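Local coordinates for HTH-type transcriptional regulator cbl (Escherichia coli K12, PDB 2FYI), which regulates transcription as a LysR-family DNA-binding protein, possibly as an accessory regulator of the cys regulon, this chain being its cofactor-binding domain, at residues H89-T100 / E174-T182; I110-Y118 / Y154-A165. All coordinates share one frame; numbering follows the deposited sequence.

Contact 1: H89-T100 / E174-T182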
loop_
_atom_site.group_PDB
_atom_site.type_symbol
_atom_site.label_atom_id
_atom_site.label_comp_id
_atom_site.label_asym_id
_atom_site.label_seq_id
_atom_site.Cartn_x
_atom_site.Cartn_y
_atom_site.Cartn_z
ATOM N N HIS A 89 4.551 -11.312 13.845
ATOM C CA HIS A 89 3.234 -11.350 13.225
ATOM C C HIS A 89 2.184 -11.754 14.229
ATOM O O HIS A 89 2.434 -12.547 15.149
ATOM C CB HIS A 89 3.202 -12.348 12.094
ATOM C CG HIS A 89 4.052 -11.966 10.934
ATOM N ND1 HIS A 89 5.247 -12.591 10.654
ATOM C CD2 HIS A 89 3.884 -11.019 9.985
ATOM C CE1 HIS A 89 5.780 -12.044 9.579
ATOM N NE2 HIS A 89 4.969 -11.092 9.149
ATOM N N SER A 90 0.986 -11.237 14.058
ATOM C CA SER A 90 -0.091 -11.819 14.802
ATOM C C SER A 90 -1.274 -12.202 13.896
ATOM O O SER A 90 -1.258 -11.966 12.687
ATOM C CB SER A 90 -0.449 -10.986 16.034
ATOM O OG SER A 90 -1.094 -9.783 15.695
ATOM N N LEU A 91 -2.267 -12.873 14.466
ATOM C CA LEU A 91 -3.310 -13.476 13.644
ATOM C C LEU A 91 -4.544 -12.621 13.777
ATOM O O LEU A 91 -5.001 -12.356 14.886
ATOM C CB LEU A 91 -3.568 -14.922 14.091
ATOM C CG LEU A 91 -4.527 -15.753 13.234
ATOM C CD1 LEU A 91 -4.038 -15.826 11.825
ATOM C CD2 LEU A 91 -4.675 -17.141 13.763
ATOM N N LEU A 92 -5.064 -12.153 12.650
ATOM C CA LEU A 92 -6.255 -11.278 12.661
ATOM C C LEU A 92 -7.519 -12.018 12.198
ATOM O O LEU A 92 -7.586 -12.494 11.076
ATOM C CB LEU A 92 -6.005 -10.043 11.791
ATOM C CG LEU A 92 -7.071 -8.945 11.718
ATOM C CD1 LEU A 92 -7.246 -8.304 13.059
ATOM C CD2 LEU A 92 -6.704 -7.891 10.676
ATOM N N VAL A 93 -8.514 -12.139 13.056
ATOM C CA VAL A 93 -9.701 -12.932 12.697
ATOM C C VAL A 93 -10.989 -12.242 13.086
ATOM O O VAL A 93 -10.989 -11.403 13.966
ATOM C CB VAL A 93 -9.733 -14.297 13.401
ATOM C CG1 VAL A 93 -8.535 -15.106 12.990
ATOM C CG2 VAL A 93 -9.777 -14.131 14.903
ATOM N N PRO A 94 -12.101 -12.567 12.420
ATOM C CA PRO A 94 -13.381 -11.988 12.835
ATOM C C PRO A 94 -13.793 -12.388 14.250
ATOM O O PRO A 94 -13.387 -13.437 14.741
ATOM C CB PRO A 94 -14.370 -12.552 11.817
ATOM C CG PRO A 94 -13.551 -13.012 10.685
ATOM C CD PRO A 94 -12.242 -13.422 11.232
ATOM N N HIS A 95 -14.610 -11.546 14.881
ATOM C CA HIS A 95 -14.997 -11.724 16.289
ATOM C C HIS A 95 -15.464 -13.134 16.650
ATOM O O HIS A 95 -15.164 -13.627 17.748
ATOM C CB HIS A 95 -16.058 -10.696 16.742
ATOM C CG HIS A 95 -15.493 -9.495 17.445
ATOM N ND1 HIS A 95 -14.347 -9.544 18.212
ATOM C CD2 HIS A 95 -15.935 -8.214 17.520
ATOM C CE1 HIS A 95 -14.095 -8.345 18.708
ATOM N NE2 HIS A 95 -15.041 -7.518 18.300
ATOM N N ASP A 96 -16.202 -13.780 15.755
ATOM C CA ASP A 96 -16.805 -15.042 16.110
ATOM C C ASP A 96 -16.228 -16.237 15.348
ATOM O O ASP A 96 -16.938 -17.216 15.102
ATOM C CB ASP A 96 -18.345 -14.943 16.029
ATOM C CG ASP A 96 -19.041 -14.590 17.458
ATOM O OD1 ASP A 96 -18.390 -13.946 18.358
ATOM O OD2 ASP A 96 -20.257 -14.959 17.691
ATOM N N HIS A 97 -14.928 -16.181 15.028
ATOM C CA HIS A 97 -14.267 -17.189 14.201
ATOM C C HIS A 97 -13.854 -18.402 15.024
ATOM O O HIS A 97 -13.380 -18.269 16.168
ATOM C CB HIS A 97 -13.061 -16.541 13.515
ATOM C CG HIS A 97 -12.489 -17.342 12.390
ATOM N ND1 HIS A 97 -11.708 -18.461 12.589
ATOM C CD2 HIS A 97 -12.550 -17.161 11.050
ATOM C CE1 HIS A 97 -11.338 -18.948 11.417
ATOM N NE2 HIS A 97 -11.837 -18.181 10.466
ATOM N N PRO A 98 -14.046 -19.600 14.455
ATOM C CA PRO A 98 -13.557 -20.867 15.037
ATOM C C PRO A 98 -12.180 -20.735 15.759
ATOM O O PRO A 98 -12.002 -21.278 16.855
ATOM C CB PRO A 98 -13.476 -21.790 13.801
ATOM C CG PRO A 98 -14.506 -21.235 12.824
ATOM C CD PRO A 98 -14.762 -19.794 13.175
ATOM N N LEU A 99 -11.242 -19.999 15.163
ATOM C CA LEU A 99 -9.923 -19.898 15.735
ATOM C C LEU A 99 -9.907 -19.227 17.117
ATOM O O LEU A 99 -8.966 -19.413 17.902
ATOM C CB LEU A 99 -8.996 -19.204 14.737
ATOM C CG LEU A 99 -8.594 -20.245 13.687
ATOM C CD1 LEU A 99 -7.650 -19.675 12.641
ATOM C CD2 LEU A 99 -7.985 -21.444 14.360
ATOM N N THR A 100 -10.954 -18.467 17.408
ATOM C CA THR A 100 -11.066 -17.786 18.691
ATOM C C THR A 100 -11.547 -18.773 19.719
ATOM O O THR A 100 -11.517 -18.492 20.919
ATOM C CB THR A 100 -12.097 -16.615 18.671
ATOM O OG1 THR A 100 -13.421 -17.135 18.524
ATOM C CG2 THR A 100 -11.836 -15.666 17.554
ATOM N N GLU A 174 -9.542 -2.381 14.777
ATOM C CA GLU A 174 -10.618 -3.109 14.082
ATOM C C GLU A 174 -11.922 -3.380 14.847
ATOM O O GLU A 174 -11.938 -4.075 15.861
ATOM C CB GLU A 174 -10.026 -4.421 13.577
ATOM C CG GLU A 174 -8.612 -4.295 12.912
ATOM C CD GLU A 174 -7.412 -4.225 13.883
ATOM O OE1 GLU A 174 -6.345 -3.758 13.448
ATOM O OE2 GLU A 174 -7.510 -4.634 15.058
ATOM N N GLU A 175 -13.013 -2.826 14.330
ATOM C CA GLU A 175 -14.368 -2.953 14.911
ATOM C C GLU A 175 -14.742 -4.315 15.510
ATOM O O GLU A 175 -14.927 -4.462 16.717
ATOM C CB GLU A 175 -15.422 -2.595 13.839
ATOM C CG GLU A 175 -14.943 -2.709 12.324
ATOM C CD GLU A 175 -14.600 -4.159 11.788
ATOM O OE1 GLU A 175 -15.434 -5.102 11.863
ATOM O OE2 GLU A 175 -13.486 -4.328 11.239
ATOM N N ASN A 176 -14.884 -5.295 14.625
ATOM C CA ASN A 176 -15.339 -6.633 14.950
ATOM C C ASN A 176 -14.301 -7.655 14.569
ATOM O O ASN A 176 -14.636 -8.788 14.215
ATOM C CB ASN A 176 -16.607 -6.973 14.175
ATOM C CG ASN A 176 -17.741 -6.065 14.511
ATOM O OD1 ASN A 176 -18.598 -6.417 15.321
ATOM N ND2 ASN A 176 -17.755 -4.875 13.913
ATOM N N LEU A 177 -13.047 -7.242 14.591
ATOM C CA LEU A 177 -11.964 -8.165 14.395
ATOM C C LEU A 177 -11.230 -8.252 15.706
ATOM O O LEU A 177 -11.345 -7.360 16.544
ATOM C CB LEU A 177 -11.014 -7.652 13.327
ATOM C CG LEU A 177 -11.583 -7.289 11.968
ATOM C CD1 LEU A 177 -10.416 -7.043 11.042
ATOM C CD2 LEU A 177 -12.473 -8.396 11.446
ATOM N N ILE A 178 -10.454 -9.318 15.873
ATOM C CA ILE A 178 -9.654 -9.532 17.077
ATOM C C ILE A 178 -8.276 -10.078 16.686
ATOM O O ILE A 178 -8.155 -10.834 15.712
ATOM C CB ILE A 178 -10.396 -10.470 18.064
ATOM C CG1 ILE A 178 -9.495 -10.889 19.223
ATOM C CG2 ILE A 178 -10.957 -11.684 17.343
ATOM C CD1 ILE A 178 -10.267 -11.462 20.414
ATOM N N ARG A 179 -7.238 -9.672 17.417
ATOM C CA ARG A 179 -5.876 -10.169 17.172
ATOM C C ARG A 179 -5.538 -11.346 18.093
ATOM O O ARG A 179 -5.629 -11.222 19.286
ATOM C CB ARG A 179 -4.869 -9.033 17.357
ATOM C CG ARG A 179 -4.626 -8.240 16.091
ATOM C CD ARG A 179 -4.432 -6.712 16.315
ATOM N NE ARG A 179 -4.486 -5.980 15.034
ATOM C CZ ARG A 179 -3.478 -5.930 14.144
ATOM N NH1 ARG A 179 -2.312 -6.532 14.406
ATOM N NH2 ARG A 179 -3.623 -5.262 12.998
ATOM N N LEU A 180 -5.179 -12.496 17.552
ATOM C CA LEU A 180 -4.775 -13.608 18.409
ATOM C C LEU A 180 -3.246 -13.709 18.413
ATOM O O LEU A 180 -2.585 -13.534 17.362
ATOM C CB LEU A 180 -5.405 -14.907 17.939
ATOM C CG LEU A 180 -6.935 -14.944 17.756
ATOM C CD1 LEU A 180 -7.498 -16.296 17.320
ATOM C CD2 LEU A 180 -7.559 -14.500 19.035
ATOM N N ASP A 181 -2.675 -13.949 19.590
ATOM C CA ASP A 181 -1.231 -13.870 19.790
ATOM C C ASP A 181 -0.562 -15.121 19.223
ATOM O O ASP A 181 -0.865 -16.233 19.649
ATOM C CB ASP A 181 -0.955 -13.750 21.296
ATOM C CG ASP A 181 0.545 -13.846 21.654
ATOM O OD1 ASP A 181 1.303 -14.512 20.920
ATOM O OD2 ASP A 181 0.977 -13.271 22.688
ATOM N N THR A 182 0.349 -14.947 18.268
ATOM C CA THR A 182 1.057 -16.089 17.698
ATOM C C THR A 182 2.575 -15.959 17.751
ATOM O O THR A 182 3.269 -16.493 16.899
ATOM C CB THR A 182 0.649 -16.345 16.230
ATOM O OG1 THR A 182 0.981 -15.202 15.420
ATOM C CG2 THR A 182 -0.825 -16.619 16.125
HETATM O O HOH W 1 1.419 -12.702 17.826
#
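Leu92 and Leu177 meet at an oblique angle: with CG of Leu92 anti to the backbone N (chi1 -176°), its CD2 lies 3.8 Å from Leu177 CD1, and its CD1 faces the CG of Arg179. On the opposite face of this antiparallel pair of strands, Val93 and Ile178, in the conformer described, lie side by side and point the same way, Val93 CG2 being 3.7 Å from Ile178 CG2. Leu180 joins them there, its CD1 reaching Val93 CG2 on one strand and Leu99 CB beyond the turn at 94-97. Four backbone bonds tie Leu91 to Leu180 and Val93 to Ile178; the one from Val93 N to Ile178 O, 3.0 Å, is nearly straight at 174°. Past the strand end, His95 N bonds to Asn176 O at 2.8 Å. At the other end Thr182 OG1 donates a weak bond to His89 O at 3.0 Å. The Arg179 guanidinium forms a salt bridge with the poorly ordered Glu174 and is also bonded to Ser168. In this LysR-family cofactor-binding domain, strand 177-180 is one antiparallel partner of strand 79-94; strand 161-165 pairs with its other edge, while Lys152 and Val155 of helix 148-157 pack against Leu92, Arg179 and Pro94.

Contact 2: I110-Y118 / Y154-A165; sequences IAKWPLITY and YVALGLGIGLVA
Ile116 holds CG1 anti to its carbonyl carbon (chi1 -52°) and then runs extended, which lays CD1 against Val155 CG2 at 3.7 Å and beside the CB atoms of Tyr154 and Leu159. Thr117, with OG1 anti to the backbone N (chi1 -158°), reaches over to the neighbouring strand, where OG1 donates to Leu163 O at 3.0 Å from somewhat outside the carbonyl plane. On the face away from Ile116, Ile161 points CD1 at Trp113 CB (3.5 Å), the two side chains crossing at about a right angle, and Leu115 CD1 meets Leu163 CD1 at 3.9 Å. The backbones run parallel: Ile161 N bonds to Pro114 O, Ile116 N to Ile161 O at 2.7 Å, and Leu163 N to Ile116 O. Strand 115-118 sits between 141-145 and 161-165, so that the beta-alpha-beta unit made with helix 148-157 spans it, as in the periplasmic-binding-protein fold. That helix ends in a Schellman motif at Gly158 and covers the Ile116 face, where Gly162 leaves room for Val155; helix 125-134 covers Leu115 and Leu163. Tyr118 OH accepts from Ala165 N at 3.0 Å, met in the ring plane with an N-H...O angle of 159°, and is also bonded to Ser148. A phenylalanine in place of Tyr118 would probably leave Ala165 N and the Ser148 hydroxyl without this partner. Tyr154 turns its hydroxyl outward, to Ala25 O of the second subunit.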
loop_
_atom_site.group_PDB
_atom_site.type_symbol
_atom_site.label_atom_id
_atom_site.label_comp_id
_atom_site.label_asym_id
_atom_site.label_seq_id
_atom_site.Cartn_x
_atom_site.Cartn_y
_atom_site.Cartn_z
ATOM N N ILE A 110 -3.723 -23.370 11.965
ATOM C CA ILE A 110 -3.875 -22.196 11.164
ATOM C C ILE A 110 -3.813 -22.638 9.713
ATOM O O ILE A 110 -4.472 -22.053 8.851
ATOM C CB ILE A 110 -2.778 -21.199 11.487
ATOM C CG1 ILE A 110 -2.912 -20.763 12.956
ATOM C CG2 ILE A 110 -2.787 -20.025 10.505
ATOM C CD1 ILE A 110 -1.849 -19.722 13.422
ATOM N N ALA A 111 -3.055 -23.694 9.427
ATOM C CA ALA A 111 -2.793 -24.021 8.027
ATOM C C ALA A 111 -4.041 -24.458 7.242
ATOM O O ALA A 111 -4.049 -24.449 6.012
ATOM C CB ALA A 111 -1.694 -25.034 7.914
ATOM N N LYS A 112 -5.087 -24.829 7.976
ATOM C CA LYS A 112 -6.361 -25.269 7.421
ATOM C C LYS A 112 -7.139 -24.163 6.779
ATOM O O LYS A 112 -8.006 -24.456 5.964
ATOM C CB LYS A 112 -7.236 -25.859 8.496
ATOM C CG LYS A 112 -6.567 -26.998 9.157
ATOM C CD LYS A 112 -7.580 -27.936 9.790
ATOM C CE LYS A 112 -6.913 -28.929 10.759
ATOM N NZ LYS A 112 -5.722 -29.620 10.133
ATOM N N TRP A 113 -6.868 -22.903 7.113
ATOM C CA TRP A 113 -7.762 -21.827 6.652
ATOM C C TRP A 113 -7.162 -21.008 5.531
ATOM O O TRP A 113 -5.932 -20.984 5.363
ATOM C CB TRP A 113 -8.089 -20.908 7.798
ATOM C CG TRP A 113 -8.570 -21.654 8.949
ATOM C CD1 TRP A 113 -7.819 -22.383 9.873
ATOM C CD2 TRP A 113 -9.911 -21.791 9.328
ATOM N NE1 TRP A 113 -8.656 -22.962 10.798
ATOM C CE2 TRP A 113 -9.943 -22.619 10.481
ATOM C CE3 TRP A 113 -11.097 -21.300 8.805
ATOM C CZ2 TRP A 113 -11.103 -22.943 11.110
ATOM C CZ3 TRP A 113 -12.244 -21.640 9.404
ATOM C CH2 TRP A 113 -12.252 -22.448 10.564
ATOM N N PRO A 114 -8.018 -20.341 4.738
ATOM C CA PRO A 114 -7.527 -19.394 3.720
ATOM C C PRO A 114 -6.684 -18.261 4.336
ATOM O O PRO A 114 -7.170 -17.585 5.206
ATOM C CB PRO A 114 -8.842 -18.840 3.117
ATOM C CG PRO A 114 -9.838 -19.905 3.367
ATOM C CD PRO A 114 -9.486 -20.467 4.711
ATOM N N LEU A 115 -5.442 -18.055 3.919
ATOM C CA LEU A 115 -4.662 -16.955 4.499
ATOM C C LEU A 115 -4.652 -15.711 3.659
ATOM O O LEU A 115 -4.629 -15.771 2.411
ATOM C CB LEU A 115 -3.224 -17.315 4.679
ATOM C CG LEU A 115 -3.075 -18.337 5.772
ATOM C CD1 LEU A 115 -1.578 -18.481 6.122
ATOM C CD2 LEU A 115 -3.927 -17.918 6.978
ATOM N N ILE A 116 -4.639 -14.576 4.350
ATOM C CA ILE A 116 -4.489 -13.304 3.708
ATOM C C ILE A 116 -3.272 -12.703 4.340
ATOM O O ILE A 116 -3.268 -12.368 5.514
ATOM C CB ILE A 116 -5.680 -12.409 3.961
ATOM C CG1 ILE A 116 -6.959 -13.131 3.608
ATOM C CG2 ILE A 116 -5.573 -11.117 3.159
ATOM C CD1 ILE A 116 -8.124 -12.382 4.106
ATOM N N THR A 117 -2.211 -12.586 3.565
ATOM C CA THR A 117 -0.960 -12.138 4.138
ATOM C C THR A 117 -0.069 -11.452 3.122
ATOM O O THR A 117 -0.458 -11.299 1.961
ATOM C CB THR A 117 -0.225 -13.268 4.834
ATOM O OG1 THR A 117 0.678 -12.694 5.770
ATOM C CG2 THR A 117 0.539 -14.097 3.860
ATOM N N TYR A 118 1.106 -11.021 3.572
ATOM C CA TYR A 118 2.019 -10.270 2.714
ATOM C C TYR A 118 2.566 -11.125 1.594
ATOM O O TYR A 118 2.728 -12.317 1.740
ATOM C CB TYR A 118 3.178 -9.696 3.532
ATOM C CG TYR A 118 2.695 -8.894 4.702
ATOM C CD1 TYR A 118 2.845 -9.381 5.999
ATOM C CD2 TYR A 118 2.046 -7.680 4.511
ATOM C CE1 TYR A 118 2.381 -8.671 7.084
ATOM C CE2 TYR A 118 1.583 -6.963 5.581
ATOM C CZ TYR A 118 1.749 -7.473 6.874
ATOM O OH TYR A 118 1.298 -6.773 7.971
ATOM N N TYR A 154 -10.010 -7.540 3.735
ATOM C CA TYR A 154 -10.476 -8.830 3.240
ATOM C C TYR A 154 -10.806 -9.796 4.371
ATOM O O TYR A 154 -11.629 -10.716 4.193
ATOM C CB TYR A 154 -9.574 -9.387 2.106
ATOM C CG TYR A 154 -9.906 -8.613 0.895
ATOM C CD1 TYR A 154 -9.208 -7.449 0.573
ATOM C CD2 TYR A 154 -11.020 -8.927 0.165
ATOM C CE1 TYR A 154 -9.588 -6.666 -0.525
ATOM C CE2 TYR A 154 -11.423 -8.145 -0.912
ATOM C CZ TYR A 154 -10.707 -7.022 -1.260
ATOM O OH TYR A 154 -11.144 -6.249 -2.335
ATOM N N VAL A 155 -10.200 -9.576 5.538
ATOM C CA VAL A 155 -10.539 -10.400 6.689
ATOM C C VAL A 155 -11.932 -9.983 7.126
ATOM O O VAL A 155 -12.805 -10.812 7.401
ATOM C CB VAL A 155 -9.545 -10.205 7.846
ATOM C CG1 VAL A 155 -10.098 -10.790 9.135
ATOM C CG2 VAL A 155 -8.146 -10.771 7.490
ATOM N N ALA A 156 -12.147 -8.679 7.163
ATOM C CA ALA A 156 -13.453 -8.141 7.496
ATOM C C ALA A 156 -14.494 -8.641 6.510
ATOM O O ALA A 156 -15.588 -8.957 6.899
ATOM C CB ALA A 156 -13.414 -6.645 7.497
ATOM N N LEU A 157 -14.150 -8.735 5.234
ATOM C CA LEU A 157 -15.091 -9.137 4.210
ATOM C C LEU A 157 -15.496 -10.588 4.312
ATOM O O LEU A 157 -16.546 -10.954 3.819
ATOM C CB LEU A 157 -14.470 -8.947 2.849
ATOM C CG LEU A 157 -15.498 -8.872 1.738
ATOM C CD1 LEU A 157 -16.225 -7.555 1.862
ATOM C CD2 LEU A 157 -14.792 -8.934 0.405
ATOM N N GLY A 158 -14.665 -11.437 4.907
ATOM C CA GLY A 158 -14.973 -12.838 4.948
ATOM C C GLY A 158 -14.087 -13.734 4.113
ATOM O O GLY A 158 -14.163 -14.957 4.219
ATOM N N LEU A 159 -13.212 -13.164 3.296
ATOM C CA LEU A 159 -12.370 -13.964 2.411
ATOM C C LEU A 159 -11.472 -15.011 3.081
ATOM O O LEU A 159 -11.152 -16.008 2.425
ATOM C CB LEU A 159 -11.501 -13.047 1.596
ATOM C CG LEU A 159 -10.902 -13.651 0.340
ATOM C CD1 LEU A 159 -12.001 -13.914 -0.700
ATOM C CD2 LEU A 159 -9.849 -12.694 -0.203
ATOM N N GLY A 160 -11.072 -14.789 4.346
ATOM C CA GLY A 160 -10.071 -15.617 5.044
ATOM C C GLY A 160 -9.503 -15.002 6.339
ATOM O O GLY A 160 -9.981 -13.979 6.818
ATOM N N ILE A 161 -8.493 -15.600 6.940
ATOM C CA ILE A 161 -7.881 -14.980 8.113
ATOM C C ILE A 161 -6.547 -14.303 7.752
ATOM O O ILE A 161 -5.975 -14.558 6.683
ATOM C CB ILE A 161 -7.620 -16.014 9.206
ATOM C CG1 ILE A 161 -6.590 -17.029 8.716
ATOM C CG2 ILE A 161 -8.902 -16.683 9.607
ATOM C CD1 ILE A 161 -6.545 -18.290 9.481
ATOM N N GLY A 162 -6.037 -13.448 8.627
ATOM C CA GLY A 162 -4.874 -12.657 8.251
ATOM C C GLY A 162 -3.681 -12.858 9.148
ATOM O O GLY A 162 -3.818 -13.010 10.371
ATOM N N LEU A 163 -2.498 -12.877 8.546
ATOM C CA LEU A 163 -1.267 -12.752 9.319
ATOM C C LEU A 163 -0.742 -11.346 9.111
ATOM O O LEU A 163 -0.413 -10.972 7.986
ATOM C CB LEU A 163 -0.252 -13.799 8.888
ATOM C CG LEU A 163 -0.635 -15.152 9.508
ATOM C CD1 LEU A 163 0.117 -16.277 8.898
ATOM C CD2 LEU A 163 -0.392 -15.149 10.992
ATOM N N VAL A 164 -0.732 -10.539 10.166
ATOM C CA VAL A 164 -0.289 -9.147 10.064
ATOM C C VAL A 164 0.754 -8.811 11.109
ATOM O O VAL A 164 0.729 -9.345 12.204
ATOM C CB VAL A 164 -1.444 -8.159 10.244
ATOM C CG1 VAL A 164 -2.418 -8.319 9.160
ATOM C CG2 VAL A 164 -2.134 -8.390 11.562
ATOM N N ALA A 165 1.672 -7.924 10.748
ATOM C CA ALA A 165 2.584 -7.286 11.695
ATOM C C ALA A 165 1.829 -6.843 12.956
ATOM O O ALA A 165 0.805 -6.199 12.845
ATOM C CB ALA A 165 3.212 -6.089 11.017
#

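Overall arrangement
Contacts 1 and 2 belong to one sheet, their centres 10 Å apart and about 21 and 19 Å, respectively, from the centre of the chain. Strands 79-94 and 161-165 join them: Ser90 N lies 2.7 Å from Val164 O, and Leu92 N the same distance from Gly162 O, both probable hydrogen bonds. Contact 1 is an antiparallel pairing and contact 2 a parallel one, with the antiparallel pairing of 79-94 and 161-165 between them; along the chain, contact 2 is nested inside the loop that contact 1 closes. The rings of His97 and Trp113 also meet between them. Of the two, contact 2 alone touches the second subunit. In LysR relatives the effector pocket lies between the two subdomains.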